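Local structure of N-acylethanolamine-hydrolyzing acid amidase subunit beta (Caenorhabditis elegans, 6DY3) at residues 149-152 with 153-156. The protein probably hydrolyses bioactive fatty acid amides such as N-palmitoylethanolamine to ethanolamine and free fatty acid, as the beta subunit of an autocatalytically cleaved heterodimer. Sequence-based numbering, arbitrary orientation.
Sequences PLNV and DANQ
A G1 beta bulge closes this tight reversal of the chain: N155 and Q156 both face N151, and V152 to N155 form the loop between N151 and Q156. N151 and Q156 make an antiparallel hydrogen-bonded pair. The amide N of Q156 donates to O of N151 at 2.8 Å. In return, N of N151 reaches O of Q156 at 3.0 Å. N of N155 adds a bond to O of V152 at 3.0 Å. N155 has positive phi (64°), as expected at the first bulge position. The N151 side chain has CG anti to its own N (chi1 -162°). This places OD1 beside N of A154, which gives weak bonds to OD1 (3.3 Å) and O of N151. CB of A154 packs against CG of N151 at 3.5 Å. The extended Q156 side chain sets OE1 beside CB of N151, and the two amide planes are 85° apart. The turn links strands 145-149 and 158-161, which belong to different sheets. L150 rests on V5 and Q7 of strand 2-7, and V152 on Q7 and R187. The K131-N132 loop flanks the turn: K131 forms a salt bridge with D153, and OD1 of N132 accepts a hydrogen bond from N of V152.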
loop_
_atom_site.group_PDB
_atom_site.type_symbol
_atom_site.label_atom_id
_atom_site.label_comp_id
_atom_site.label_asym_id
_atom_site.label_seq_id
_atom_site.Cartn_x
_atom_site.Cartn_y
_atom_site.Cartn_z
ATOM N N PRO B 149 -9.049 9.780 -14.422
ATOM C CA PRO B 149 -9.606 10.543 -13.305
ATOM C C PRO B 149 -11.119 10.394 -13.175
ATOM O O PRO B 149 -11.796 9.808 -14.021
ATOM C CB PRO B 149 -9.231 11.988 -13.661
ATOM C CG PRO B 149 -9.074 11.994 -15.162
ATOM C CD PRO B 149 -9.067 10.572 -15.661
ATOM N N LEU B 150 -11.637 10.943 -12.078
ATOM C CA LEU B 150 -13.076 11.017 -11.873
ATOM C C LEU B 150 -13.705 12.012 -12.842
ATOM O O LEU B 150 -13.096 13.017 -13.223
ATOM C CB LEU B 150 -13.388 11.434 -10.434
ATOM C CG LEU B 150 -13.206 10.400 -9.322
ATOM C CD1 LEU B 150 -13.355 11.058 -7.961
ATOM C CD2 LEU B 150 -14.221 9.276 -9.473
ATOM N N ASN B 151 -14.943 11.712 -13.253
ATOM C CA ASN B 151 -15.715 12.581 -14.142
ATOM C C ASN B 151 -17.159 12.581 -13.624
ATOM O O ASN B 151 -18.048 11.939 -14.191
ATOM C CB ASN B 151 -15.626 12.110 -15.593
ATOM C CG ASN B 151 -16.024 13.186 -16.579
ATOM O OD1 ASN B 151 -16.702 14.154 -16.227
ATOM N ND2 ASN B 151 -15.612 13.018 -17.829
ATOM N N VAL B 152 -17.392 13.320 -12.536
ATOM C CA VAL B 152 -18.701 13.285 -11.887
ATOM C C VAL B 152 -19.785 13.820 -12.808
ATOM O O VAL B 152 -20.930 13.350 -12.769
ATOM C CB VAL B 152 -18.669 14.061 -10.553
ATOM C CG1 VAL B 152 -17.778 13.349 -9.537
ATOM C CG2 VAL B 152 -18.208 15.501 -10.771
ATOM N N ASP B 153 -19.453 14.790 -13.660
ATOM C CA ASP B 153 -20.452 15.334 -14.572
ATOM C C ASP B 153 -20.831 14.342 -15.662
ATOM O O ASP B 153 -21.928 14.446 -16.223
ATOM C CB ASP B 153 -19.950 16.641 -15.183
ATOM C CG ASP B 153 -19.830 17.761 -14.151
ATOM O OD1 ASP B 153 -20.479 17.679 -13.081
ATOM O OD2 ASP B 153 -19.094 18.732 -14.416
ATOM N N ALA B 154 -19.953 13.389 -15.975
ATOM C CA ALA B 154 -20.272 12.293 -16.877
ATOM C C ALA B 154 -20.827 11.078 -16.140
ATOM O O ALA B 154 -20.864 9.978 -16.707
ATOM C CB ALA B 154 -19.032 11.898 -17.680
ATOM N N ASN B 155 -21.256 11.257 -14.889
ATOM C CA ASN B 155 -21.781 10.170 -14.066
ATOM C C ASN B 155 -20.718 9.111 -13.782
ATOM O O ASN B 155 -21.034 7.930 -13.609
ATOM C CB ASN B 155 -23.012 9.529 -14.713
ATOM C CG ASN B 155 -23.870 8.778 -13.711
ATOM O OD1 ASN B 155 -24.044 9.218 -12.574
ATOM N ND2 ASN B 155 -24.403 7.633 -14.125
ATOM N N GLN B 156 -19.453 9.526 -13.722
ATOM C CA GLN B 156 -18.338 8.649 -13.373
ATOM C C GLN B 156 -17.821 9.098 -12.008
ATOM O O GLN B 156 -16.792 9.764 -11.894
ATOM C CB GLN B 156 -17.254 8.699 -14.440
ATOM C CG GLN B 156 -17.739 8.277 -15.824
ATOM C CD GLN B 156 -16.654 8.376 -16.888
ATOM O OE1 GLN B 156 -15.648 9.063 -16.708
ATOM N NE2 GLN B 156 -16.854 7.680 -18.000
#